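Local coordinates for protein thiosulfate reductase (Thermus thermophilus, PDB 2VPZ) that probably reduces sulfur compounds such as polysulfide or thiosulfate, using molybdenum bound with two guanine-dinucleotide pterin cofactors together with a [4Fe-4S] cluster, at residues I43-F48 with Q503-A508; W49-V54 with T214-L219; E69-S74 with T499-L504; Q367-E372 with F492-H497. All blocks are in the same frame, centred on the assembly; numbering follows the deposited sequence.

Contact 1 of 4, residues I43-F48 with Q503-A508. With SF4 (iron/sulfur cluster), chain G.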
# COMPACT_ATOMS: atom_id res chain seq x y z
N ILE A 43 38.89 -8.35 -19.28
CA ILE A 43 37.92 -9.43 -19.07
C ILE A 43 37.78 -9.78 -17.58
O ILE A 43 38.75 -9.70 -16.84
CB ILE A 43 38.40 -10.75 -19.81
CG1 ILE A 43 39.06 -10.39 -21.14
CG2 ILE A 43 37.22 -11.70 -20.02
CD1 ILE A 43 38.85 -11.41 -22.28
N CYS A 44 36.59 -10.15 -17.12
CA CYS A 44 36.40 -10.56 -15.71
C CYS A 44 36.71 -12.07 -15.57
O CYS A 44 36.23 -12.87 -16.38
CB CYS A 44 34.95 -10.28 -15.22
SG CYS A 44 34.46 -11.06 -13.64
N GLU A 45 37.57 -12.48 -14.62
CA GLU A 45 37.84 -13.92 -14.39
C GLU A 45 36.98 -14.38 -13.16
O GLU A 45 37.18 -15.47 -12.62
CB GLU A 45 39.36 -14.23 -14.22
CG GLU A 45 39.80 -15.74 -14.47
CD GLU A 45 39.46 -16.29 -15.88
OE1 GLU A 45 39.51 -15.52 -16.86
OE2 GLU A 45 39.17 -17.53 -16.00
N GLY A 46 36.02 -13.53 -12.76
CA GLY A 46 35.09 -13.81 -11.68
C GLY A 46 34.41 -15.19 -11.83
O GLY A 46 34.18 -15.90 -10.82
N CYS A 47 34.07 -15.58 -13.06
CA CYS A 47 33.50 -16.89 -13.39
C CYS A 47 33.72 -17.11 -14.91
O CYS A 47 34.40 -16.31 -15.56
CB CYS A 47 32.01 -17.01 -13.02
SG CYS A 47 30.78 -16.16 -14.14
N PHE A 48 33.13 -18.15 -15.50
CA PHE A 48 33.39 -18.41 -16.89
C PHE A 48 32.55 -17.64 -17.92
O PHE A 48 32.74 -17.80 -19.11
CB PHE A 48 33.35 -19.95 -17.10
CG PHE A 48 34.12 -20.75 -16.01
CD1 PHE A 48 33.57 -21.90 -15.42
CD2 PHE A 48 35.37 -20.29 -15.56
CE1 PHE A 48 34.28 -22.58 -14.38
CE2 PHE A 48 36.08 -20.97 -14.51
CZ PHE A 48 35.53 -22.10 -13.93
N GLN A 503 37.07 -10.72 -27.67
CA GLN A 503 37.49 -9.85 -26.55
C GLN A 503 38.99 -9.98 -26.25
O GLN A 503 39.57 -11.04 -26.45
CB GLN A 503 36.70 -10.15 -25.28
CG GLN A 503 35.25 -10.58 -25.45
CD GLN A 503 34.45 -10.59 -24.14
OE1 GLN A 503 33.40 -9.96 -24.04
NE2 GLN A 503 34.97 -11.30 -23.14
N LEU A 504 39.58 -8.90 -25.74
CA LEU A 504 41.00 -8.84 -25.37
C LEU A 504 41.23 -8.24 -23.96
O LEU A 504 40.68 -7.18 -23.64
CB LEU A 504 41.85 -8.03 -26.39
CG LEU A 504 43.40 -8.02 -26.38
CD1 LEU A 504 43.98 -6.81 -25.61
CD2 LEU A 504 43.94 -9.34 -25.79
N ARG A 505 42.02 -8.92 -23.13
CA ARG A 505 42.39 -8.44 -21.80
C ARG A 505 43.89 -8.07 -21.80
O ARG A 505 44.76 -8.81 -22.31
CB ARG A 505 42.05 -9.42 -20.65
CG ARG A 505 43.07 -10.54 -20.34
CD ARG A 505 42.98 -11.06 -18.87
NE ARG A 505 41.63 -11.38 -18.42
CZ ARG A 505 41.18 -12.58 -18.07
NH1 ARG A 505 41.98 -13.63 -18.11
NH2 ARG A 505 39.91 -12.74 -17.69
N THR A 506 44.15 -6.88 -21.25
CA THR A 506 45.45 -6.24 -21.14
C THR A 506 45.83 -6.06 -19.65
O THR A 506 44.96 -5.84 -18.81
CB THR A 506 45.39 -4.83 -21.84
OG1 THR A 506 45.25 -5.00 -23.26
CG2 THR A 506 46.61 -3.98 -21.51
N PRO A 507 47.14 -6.22 -19.30
CA PRO A 507 47.42 -6.02 -17.87
C PRO A 507 46.98 -4.62 -17.37
O PRO A 507 47.04 -3.65 -18.13
CB PRO A 507 48.93 -6.17 -17.75
CG PRO A 507 49.36 -7.00 -18.95
CD PRO A 507 48.25 -6.89 -19.99
N ALA A 508 46.53 -4.53 -16.12
CA ALA A 508 46.19 -3.22 -15.53
C ALA A 508 47.45 -2.73 -14.77
O ALA A 508 47.59 -1.54 -14.49
CB ALA A 508 44.97 -3.34 -14.55
FE1 SF4 G . 30.59 -11.68 -15.51
FE2 SF4 G . 29.66 -11.76 -12.92
FE3 SF4 G . 31.03 -13.88 -14.01
FE4 SF4 G . 32.38 -11.58 -13.40
S1 SF4 G . 31.33 -12.97 -11.90
S2 SF4 G . 32.58 -12.83 -15.35
S3 SF4 G . 30.79 -10.01 -13.89
S4 SF4 G . 28.96 -13.09 -14.69
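The backbones of Ile43-Phe48 and Gln503-Ala508 come nearest at Ile43 and Arg505, whose CA atoms are 5.3 Å apart. The Arg505 side chain crosses that of Ile43 at about a right angle; a bend at chi3 (49°) sets NE 3.6 Å from Ile43 CB, and the guanidinium reaches on to Glu45. There NH2 lies 2.9 Å from Glu45 OE1 in a salt bridge with an N-H...O angle of 162°. The oxygen offers its anti lone pair and sits close to the guanidinium plane, although carboxylate and guanidinium planes are turned 85° apart. Glu45 OE1 is also bonded to Thr147 OG1, and Arg505 NH1 finds its stronger mate in Asp490 OD2. Ile43 and Glu45 flank Cys44, the first cysteine of the CX2CX3C cluster-binding motif, in which Cys44 and Cys47 bind two irons of the [4Fe-4S] cluster; Cys47 SG is 2.3 Å from iron FE3. A weak hydrogen bond, Arg505 NH2 to Ile43 O at 3.4 Å, ties the guanidinium to the carbonyl just before Cys44. Ile43 also meets Gln503, its CD1 3.9 Å from Gln503 CB, while Gln503 NE2 donates to Arg50 O.

Contact 2 of 4, residues W49-V54 with T214-L219. With MGD (2-amino-5,6-dimercapto-7-methyl-3,7,8a,9-tetrahydro-8-oxa-1,3,9,10-tetraaza-anthracen-4-one guanosine dinucleotide), chain I; SF4 (iron/sulfur cluster), chain G.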
# COMPACT_ATOMS: atom_id res chain seq x y z
N TRP A 49 31.67 -16.76 -17.47
CA TRP A 49 30.84 -15.98 -18.41
C TRP A 49 31.74 -15.03 -19.24
O TRP A 49 31.40 -14.65 -20.37
CB TRP A 49 29.75 -15.22 -17.68
CG TRP A 49 28.55 -14.78 -18.55
CD1 TRP A 49 28.20 -13.50 -18.87
CD2 TRP A 49 27.51 -15.63 -19.10
NE1 TRP A 49 27.03 -13.50 -19.59
CE2 TRP A 49 26.58 -14.78 -19.74
CE3 TRP A 49 27.27 -17.02 -19.10
CZ2 TRP A 49 25.43 -15.28 -20.41
CZ3 TRP A 49 26.12 -17.52 -19.77
CH2 TRP A 49 25.23 -16.64 -20.41
N ARG A 50 32.88 -14.67 -18.63
CA ARG A 50 33.93 -13.79 -19.17
C ARG A 50 33.43 -12.40 -19.69
O ARG A 50 33.70 -12.02 -20.83
CB ARG A 50 34.76 -14.58 -20.22
CG ARG A 50 35.53 -15.86 -19.65
CD ARG A 50 36.19 -16.79 -20.73
NE ARG A 50 35.55 -18.11 -20.85
CZ ARG A 50 36.00 -19.26 -20.36
NH1 ARG A 50 37.13 -19.32 -19.67
NH2 ARG A 50 35.29 -20.39 -20.52
N CYS A 51 32.73 -11.64 -18.85
CA CYS A 51 32.22 -10.30 -19.21
C CYS A 51 33.39 -9.33 -19.50
O CYS A 51 34.46 -9.42 -18.88
CB CYS A 51 31.31 -9.68 -18.09
SG CYS A 51 29.96 -10.74 -17.43
N GLY A 52 33.17 -8.44 -20.47
CA GLY A 52 34.13 -7.42 -20.84
C GLY A 52 33.97 -6.29 -19.82
O GLY A 52 32.84 -5.86 -19.55
N ILE A 53 35.08 -5.83 -19.25
CA ILE A 53 35.11 -4.79 -18.22
C ILE A 53 36.23 -3.74 -18.39
O ILE A 53 37.19 -3.96 -19.12
CB ILE A 53 35.32 -5.43 -16.77
CG1 ILE A 53 36.59 -6.26 -16.73
CG2 ILE A 53 34.09 -6.28 -16.36
CD1 ILE A 53 37.29 -6.39 -15.38
N VAL A 54 36.08 -2.59 -17.74
CA VAL A 54 37.13 -1.56 -17.74
C VAL A 54 37.69 -1.63 -16.30
O VAL A 54 36.89 -1.70 -15.37
CB VAL A 54 36.61 -0.11 -17.99
CG1 VAL A 54 37.79 0.88 -17.84
CG2 VAL A 54 35.96 0.00 -19.37
N THR A 214 23.88 -16.03 -11.04
CA THR A 214 23.93 -14.64 -11.34
C THR A 214 24.74 -14.15 -12.56
O THR A 214 25.25 -13.01 -12.60
CB THR A 214 24.29 -13.95 -9.95
OG1 THR A 214 23.42 -12.86 -9.69
CG2 THR A 214 25.75 -13.57 -9.85
N HIS A 215 24.84 -15.04 -13.57
CA HIS A 215 25.50 -14.80 -14.88
C HIS A 215 24.87 -13.49 -15.37
O HIS A 215 23.66 -13.36 -15.56
CB HIS A 215 25.24 -15.98 -15.89
CG HIS A 215 26.24 -17.08 -15.83
ND1 HIS A 215 26.01 -18.35 -16.31
CD2 HIS A 215 27.47 -17.11 -15.31
CE1 HIS A 215 27.06 -19.11 -16.08
NE2 HIS A 215 27.96 -18.37 -15.47
N ASN A 216 25.76 -12.53 -15.56
CA ASN A 216 25.39 -11.18 -15.96
C ASN A 216 24.26 -10.97 -16.97
O ASN A 216 23.12 -10.63 -16.60
CB ASN A 216 26.60 -10.38 -16.42
CG ASN A 216 26.38 -8.89 -16.39
OD1 ASN A 216 25.25 -8.45 -16.19
ND2 ASN A 216 27.45 -8.10 -16.58
N THR A 217 24.57 -11.18 -18.24
CA THR A 217 23.65 -10.94 -19.35
C THR A 217 22.30 -11.64 -19.26
O THR A 217 21.25 -11.07 -19.64
CB THR A 217 24.27 -11.30 -20.75
OG1 THR A 217 25.67 -11.12 -20.74
CG2 THR A 217 23.64 -10.41 -21.86
N GLN A 218 22.29 -12.88 -18.76
CA GLN A 218 21.03 -13.58 -18.66
C GLN A 218 20.17 -13.01 -17.50
O GLN A 218 18.96 -13.16 -17.52
CB GLN A 218 21.21 -15.12 -18.57
CG GLN A 218 21.77 -15.70 -17.26
CD GLN A 218 21.23 -17.12 -16.89
OE1 GLN A 218 20.79 -17.90 -17.76
NE2 GLN A 218 21.29 -17.46 -15.60
N LEU A 219 20.79 -12.34 -16.53
CA LEU A 219 20.02 -11.70 -15.44
C LEU A 219 19.32 -10.48 -16.13
O LEU A 219 18.10 -10.31 -16.04
CB LEU A 219 20.93 -11.22 -14.30
CG LEU A 219 20.26 -10.80 -12.99
CD1 LEU A 219 19.09 -11.74 -12.66
CD2 LEU A 219 21.30 -10.77 -11.82
PB MGD I . 20.19 -25.96 -11.70
O1B MGD I . 20.85 -27.16 -11.14
O2B MGD I . 19.34 -26.07 -12.86
O3B MGD I . 21.51 -25.07 -11.86
O3A MGD I . 23.12 -23.10 -11.91
PA MGD I . 21.91 -23.75 -12.68
O1A MGD I . 22.46 -24.01 -14.00
O2A MGD I . 20.81 -22.80 -12.71
O5' MGD I . 19.33 -25.26 -10.61
C5' MGD I . 19.50 -25.24 -9.19
C4' MGD I . 18.05 -25.41 -8.76
O4' MGD I . 17.77 -26.74 -9.16
C3' MGD I . 17.72 -25.37 -7.25
O3' MGD I . 16.60 -24.49 -6.98
C2' MGD I . 17.31 -26.82 -6.88
O2' MGD I . 16.10 -26.78 -6.13
C1' MGD I . 16.88 -27.36 -8.22
N9 MGD I . 16.58 -28.82 -8.35
C8 MGD I . 17.17 -29.84 -7.65
N7 MGD I . 16.65 -31.05 -8.01
C5 MGD I . 15.70 -30.80 -8.94
C6 MGD I . 14.71 -31.62 -9.67
O6 MGD I . 14.76 -32.84 -9.52
N1 MGD I . 13.88 -31.02 -10.53
C2 MGD I . 13.86 -29.67 -10.69
N2 MGD I . 12.97 -29.10 -11.58
N3 MGD I . 14.73 -28.84 -10.04
C4 MGD I . 15.66 -29.33 -9.17
C10 MGD I . 24.49 -23.45 -11.91
C11 MGD I . 25.12 -22.51 -12.88
O11 MGD I . 25.08 -21.19 -12.32
C12 MGD I . 26.49 -22.99 -13.42
S12 MGD I . 26.70 -24.53 -14.07
C13 MGD I . 27.62 -22.19 -13.42
S13 MGD I . 29.06 -22.73 -14.14
C14 MGD I . 27.59 -20.81 -12.82
N15 MGD I . 28.19 -20.67 -11.55
C16 MGD I . 27.83 -19.66 -10.69
C17 MGD I . 28.44 -19.40 -9.34
O17 MGD I . 29.40 -20.12 -8.95
N18 MGD I . 28.01 -18.34 -8.59
C19 MGD I . 26.96 -17.61 -9.05
N19 MGD I . 26.52 -16.65 -8.25
N20 MGD I . 26.29 -17.77 -10.24
C21 MGD I . 26.74 -18.75 -11.08
N22 MGD I . 26.15 -19.01 -12.24
C23 MGD I . 26.16 -20.30 -12.85
FE1 SF4 G . 30.59 -11.68 -15.51
FE2 SF4 G . 29.66 -11.76 -12.92
FE3 SF4 G . 31.03 -13.88 -14.01
FE4 SF4 G . 32.38 -11.58 -13.40
S1 SF4 G . 31.33 -12.97 -11.90
S2 SF4 G . 32.58 -12.83 -15.35
S3 SF4 G . 30.79 -10.01 -13.89
S4 SF4 G . 28.96 -13.09 -14.69
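Trp49 packs against His215 beside the [4Fe-4S] cluster, where the final part of the CX2CX3C motif, ending in Cys51, meets the start of helix 216-227 with His215 at its N-cap. The tight part is an offset stack: the six-membered ring of Trp49 and the imidazole have centroids 4.4 Å apart and planes at 22°. Trp49 CE3 approaches His215 ND1 to 3.3 Å over one imidazole face, and over the opposite face lies N22 of one of the two pterin cofactors, 3.7 Å above the ring centre. The imidazole is thereby held flat between indole and cofactor. Trp49 CG stands anti to its backbone N (chi1 -159°), and the indole directs its N-H edge at Thr217: NE1 donates to OG1 at 3.0 Å, within the ring plane and almost straight at 177°. Thr217 OG1 is also hydrogen-bonded to Lys73 O, and Lys73 makes a cation-pi contact with the indole. Cys51 SG, which binds iron FE1, lies 3.5 Å from Asn216 CB. An alanine in place of Trp49 would probably leave one face of His215 without its stacking partner, free the imidazole to shift, and take from Thr217 OG1 its N-H donor. Packing is looser beyond this core: Trp49 CZ2 comes no nearer than 4.3 Å to Gln218 N, and Arg50, on the more open side, makes no contact with the helix start. At the far end, Thr214 N donates a nearly straight 3.1 Å hydrogen bond to N20 of the same cofactor.

Contact 3 of 4, residues E69-S74 with T499-L504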
# COMPACT_ATOMS: atom_id res chain seq x y z
N GLU A 69 29.26 -0.36 -22.41
CA GLU A 69 28.19 -0.43 -23.39
C GLU A 69 28.37 -1.34 -24.65
O GLU A 69 27.70 -2.35 -24.76
CB GLU A 69 27.67 1.02 -23.73
CG GLU A 69 27.08 1.84 -22.50
CD GLU A 69 25.61 1.51 -22.12
OE1 GLU A 69 24.88 1.04 -23.02
OE2 GLU A 69 25.20 1.75 -20.94
N ALA A 70 29.30 -1.06 -25.55
CA ALA A 70 29.54 -1.92 -26.74
C ALA A 70 29.66 -3.43 -26.44
O ALA A 70 29.08 -4.26 -27.15
CB ALA A 70 30.82 -1.44 -27.52
N ASN A 71 30.41 -3.81 -25.41
CA ASN A 71 30.55 -5.23 -25.04
C ASN A 71 29.16 -5.90 -24.91
O ASN A 71 28.35 -5.52 -24.07
CB ASN A 71 31.33 -5.42 -23.73
CG ASN A 71 31.71 -6.87 -23.46
OD1 ASN A 71 32.59 -7.42 -24.13
ND2 ASN A 71 31.01 -7.51 -22.52
N PRO A 72 28.84 -6.91 -25.78
CA PRO A 72 27.55 -7.63 -25.73
C PRO A 72 27.20 -8.42 -24.44
O PRO A 72 26.07 -8.87 -24.26
CB PRO A 72 27.53 -8.53 -26.96
CG PRO A 72 28.64 -8.00 -27.87
CD PRO A 72 29.64 -7.32 -26.94
N LYS A 73 28.18 -8.62 -23.57
CA LYS A 73 27.99 -9.35 -22.31
C LYS A 73 27.63 -8.43 -21.13
O LYS A 73 26.58 -8.58 -20.52
CB LYS A 73 29.22 -10.22 -21.98
CG LYS A 73 29.40 -11.45 -22.87
CD LYS A 73 30.35 -12.45 -22.25
CE LYS A 73 30.32 -13.81 -22.93
NZ LYS A 73 29.31 -14.73 -22.33
N SER A 74 28.49 -7.46 -20.81
CA SER A 74 28.18 -6.55 -19.70
C SER A 74 27.18 -5.41 -20.05
O SER A 74 26.28 -5.12 -19.27
CB SER A 74 29.45 -5.96 -19.08
OG SER A 74 30.39 -5.54 -20.03
N THR A 499 25.46 -11.85 -32.84
CA THR A 499 26.53 -11.07 -33.47
C THR A 499 27.87 -11.54 -32.84
O THR A 499 28.33 -10.93 -31.86
CB THR A 499 26.37 -9.52 -33.23
OG1 THR A 499 26.62 -9.20 -31.87
CG2 THR A 499 24.97 -9.06 -33.64
N PRO A 500 28.52 -12.59 -33.42
CA PRO A 500 29.80 -13.11 -32.88
C PRO A 500 30.79 -12.01 -32.50
O PRO A 500 30.87 -11.02 -33.21
CB PRO A 500 30.37 -13.98 -34.00
CG PRO A 500 29.24 -14.24 -34.96
CD PRO A 500 28.31 -13.02 -34.81
N PHE A 501 31.56 -12.18 -31.42
CA PHE A 501 32.54 -11.17 -31.06
C PHE A 501 33.85 -11.71 -30.46
O PHE A 501 33.93 -12.88 -30.06
CB PHE A 501 31.92 -10.04 -30.19
CG PHE A 501 31.28 -10.51 -28.87
CD1 PHE A 501 31.98 -10.41 -27.66
CD2 PHE A 501 29.98 -11.03 -28.85
CE1 PHE A 501 31.40 -10.84 -26.43
CE2 PHE A 501 29.38 -11.47 -27.64
CZ PHE A 501 30.09 -11.37 -26.43
N ILE A 502 34.86 -10.86 -30.42
CA ILE A 502 36.19 -11.18 -29.92
C ILE A 502 36.59 -10.20 -28.80
O ILE A 502 36.45 -8.98 -28.96
CB ILE A 502 37.22 -11.12 -31.11
CG1 ILE A 502 36.76 -12.03 -32.25
CG2 ILE A 502 38.65 -11.50 -30.63
CD1 ILE A 502 37.53 -11.87 -33.59
N GLN A 503 37.07 -10.72 -27.67
CA GLN A 503 37.49 -9.85 -26.55
C GLN A 503 38.99 -9.98 -26.25
O GLN A 503 39.57 -11.04 -26.45
CB GLN A 503 36.70 -10.15 -25.28
CG GLN A 503 35.25 -10.58 -25.45
CD GLN A 503 34.45 -10.59 -24.14
OE1 GLN A 503 33.40 -9.96 -24.04
NE2 GLN A 503 34.97 -11.30 -23.14
N LEU A 504 39.58 -8.90 -25.74
CA LEU A 504 41.00 -8.84 -25.37
C LEU A 504 41.23 -8.24 -23.96
O LEU A 504 40.68 -7.18 -23.64
CB LEU A 504 41.85 -8.03 -26.39
CG LEU A 504 43.40 -8.02 -26.38
CD1 LEU A 504 43.98 -6.81 -25.61
CD2 LEU A 504 43.94 -9.34 -25.79
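Pro72 and Phe501 reach toward each other tip to tip, the proline ring covering one face of the phenyl ring. Pro72 CG lies 3.6 Å from the ring centroid and 17° off the ring normal, which meets the geometry of a CH-pi contact; CB extends the cover, 3.5 Å from Phe501 CE2. Lys73 comes instead to the rim. Its side chain crosses the phenylalanine at about a right angle, with CG near the ring plane and 3.6 Å from Phe501 CZ. An alanine in place of Phe501 would probably open a gap beneath Pro72 CG and leave Lys73 CG without its aromatic neighbour. The side chains of Asn71 and Gln503, beside the ring, also cross at about a right angle, with amide planes 38° apart; the Gln503 amide is held from outside this pair, by Arg50 O. The loop carrying Pro72 joins strand 62-67 to helix 80-84, and Phe501 lies on the middle strand of a three-stranded antiparallel sheet, where its side chain also touches Val495 of strand 493-495 and Thr563 of strand 563-565.

Contact 4 of 4, residues Q367-E372 with F492-H497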
# COMPACT_ATOMS: atom_id res chain seq x y z
N GLN A 367 26.68 -18.18 -34.35
CA GLN A 367 27.86 -18.50 -35.13
C GLN A 367 29.13 -17.97 -34.47
O GLN A 367 29.13 -16.90 -33.86
CB GLN A 367 27.75 -18.00 -36.59
CG GLN A 367 27.11 -19.03 -37.59
CD GLN A 367 27.76 -20.46 -37.67
OE1 GLN A 367 28.93 -20.69 -37.28
NE2 GLN A 367 27.00 -21.42 -38.21
N SER A 368 30.18 -18.76 -34.58
CA SER A 368 31.48 -18.47 -33.99
C SER A 368 32.25 -17.37 -34.76
O SER A 368 32.18 -17.33 -36.00
CB SER A 368 32.29 -19.78 -33.91
OG SER A 368 33.16 -19.78 -32.81
N PRO A 369 32.98 -16.46 -34.07
CA PRO A 369 33.68 -15.44 -34.87
C PRO A 369 34.90 -15.92 -35.69
O PRO A 369 35.44 -17.01 -35.44
CB PRO A 369 34.07 -14.37 -33.85
CG PRO A 369 34.15 -15.09 -32.53
CD PRO A 369 33.17 -16.26 -32.62
N TYR A 370 35.34 -15.12 -36.67
CA TYR A 370 36.53 -15.46 -37.45
C TYR A 370 37.80 -14.73 -36.91
O TYR A 370 37.88 -13.50 -36.94
CB TYR A 370 36.36 -15.15 -38.97
CG TYR A 370 37.67 -15.34 -39.76
CD1 TYR A 370 38.22 -16.62 -39.95
CD2 TYR A 370 38.39 -14.24 -40.22
CE1 TYR A 370 39.48 -16.80 -40.58
CE2 TYR A 370 39.65 -14.40 -40.85
CZ TYR A 370 40.19 -15.68 -41.02
OH TYR A 370 41.42 -15.85 -41.64
N LEU A 371 38.74 -15.49 -36.37
CA LEU A 371 40.04 -15.00 -35.87
C LEU A 371 40.87 -16.21 -36.18
O LEU A 371 40.65 -17.30 -35.65
CB LEU A 371 40.11 -14.70 -34.37
CG LEU A 371 41.00 -13.52 -33.87
CD1 LEU A 371 41.79 -13.99 -32.66
CD2 LEU A 371 41.99 -13.00 -34.93
N GLU A 372 41.84 -16.01 -37.04
CA GLU A 372 42.65 -17.09 -37.50
C GLU A 372 43.71 -17.58 -36.50
O GLU A 372 44.37 -16.77 -35.85
CB GLU A 372 43.16 -16.63 -38.85
CG GLU A 372 44.52 -16.99 -39.25
CD GLU A 372 44.54 -17.20 -40.73
OE1 GLU A 372 45.05 -16.33 -41.47
OE2 GLU A 372 43.98 -18.25 -41.14
N PHE A 492 43.02 -14.47 -26.90
CA PHE A 492 41.66 -13.94 -27.09
C PHE A 492 40.51 -14.85 -26.68
O PHE A 492 40.64 -16.08 -26.67
CB PHE A 492 41.40 -13.47 -28.53
CG PHE A 492 42.41 -12.50 -29.09
CD1 PHE A 492 43.64 -12.96 -29.56
CD2 PHE A 492 42.13 -11.14 -29.14
CE1 PHE A 492 44.60 -12.09 -30.07
CE2 PHE A 492 43.08 -10.23 -29.65
CZ PHE A 492 44.33 -10.71 -30.10
N VAL A 493 39.38 -14.22 -26.39
CA VAL A 493 38.14 -14.88 -25.99
C VAL A 493 37.08 -14.69 -27.11
O VAL A 493 36.60 -13.57 -27.37
CB VAL A 493 37.65 -14.32 -24.60
CG1 VAL A 493 36.21 -14.78 -24.30
CG2 VAL A 493 38.62 -14.78 -23.47
N LEU A 494 36.75 -15.79 -27.78
CA LEU A 494 35.77 -15.79 -28.87
C LEU A 494 34.39 -16.23 -28.38
O LEU A 494 34.27 -17.27 -27.73
CB LEU A 494 36.24 -16.69 -30.05
CG LEU A 494 37.69 -16.66 -30.57
CD1 LEU A 494 37.83 -17.42 -31.92
CD2 LEU A 494 38.17 -15.21 -30.73
N VAL A 495 33.34 -15.47 -28.69
CA VAL A 495 32.00 -15.85 -28.28
C VAL A 495 30.98 -16.03 -29.43
O VAL A 495 30.69 -15.07 -30.17
CB VAL A 495 31.39 -14.81 -27.21
CG1 VAL A 495 30.04 -15.34 -26.65
CG2 VAL A 495 32.40 -14.55 -26.08
N ALA A 496 30.46 -17.25 -29.59
CA ALA A 496 29.44 -17.57 -30.60
C ALA A 496 28.18 -16.83 -30.13
O ALA A 496 27.75 -16.93 -28.96
CB ALA A 496 29.19 -19.09 -30.74
N HIS A 497 27.53 -16.13 -31.05
CA HIS A 497 26.43 -15.26 -30.67
C HIS A 497 25.59 -14.76 -31.86
O HIS A 497 25.96 -14.93 -33.02
CB HIS A 497 27.08 -14.03 -29.93
CG HIS A 497 26.16 -13.15 -29.15
ND1 HIS A 497 25.57 -12.02 -29.67
CD2 HIS A 497 25.73 -13.23 -27.89
CE1 HIS A 497 24.82 -11.44 -28.78
NE2 HIS A 497 24.90 -12.16 -27.67
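Gln367 O receives two approaches from the opposite backbone: a weak hydrogen bond from His497 N at 3.3 Å with an N-H...O angle of 156°, and a CA-H...O contact from Ala496 CA, also 3.3 Å away. The position of this oxygen is less certain than most, but the backbone pattern agrees with the bond, since Gln367 and His497 form an antiparallel hydrogen-bonded pair. The segments run 160° apart in direction, yet the bridge stays single. At the position where a further bond would follow stands Pro369, which has no N-H to give, and its CD lies 3.7 Å from Val495 O. Apolar packing takes over from there. Pro369 CG presses on Leu494 CB at 3.6 Å, the two side chains set obliquely. Leu494 CD2 comes 4.2 Å from Leu371 CB. Leu371 then crosses Phe492 at about a right angle, its CD1 3.8 Å from Phe492 CD1 in an off-centre CH-pi contact with the ring. Leu371 and Phe492 are both buried and also touch helix 540-551, through Leu551 for the first and Leu544 and Leu548 for the second. Strand 493-495 is an outermost strand of its antiparallel sheet, and Gln367-Glu372 lies along it as an irregular segment. With one weak backbone bond and a row of apolar contacts, cohesion here probably depends more on side-chain packing, buried at Leu371 and Phe492 and more open at Leu494, than on strand-like hydrogen bonding.

From the N terminus, the cysteine region opens contacts 1 and 2 in succession at 43-48 and 49-54. Segment 69-74 then opens contact 3 before 214-219 closes contact 2, so contacts 2 and 3 cross, whereas contact 2 lies wholly within the span of contact 1. Contact 4 opens at 367-372, after contact 2 has closed, and closes at 492-497, within the spans of both contacts 1 and 3. Those two end on overlapping segments that share Gln503 and Leu504. Contact 2 ties the cluster-binding region to helix 216-227, and contacts 1 and 3 tie it to strand 501-503 and the loop after it, in the sheet whose edge strand 493-495 contact 4 joins to the 367-372 loop.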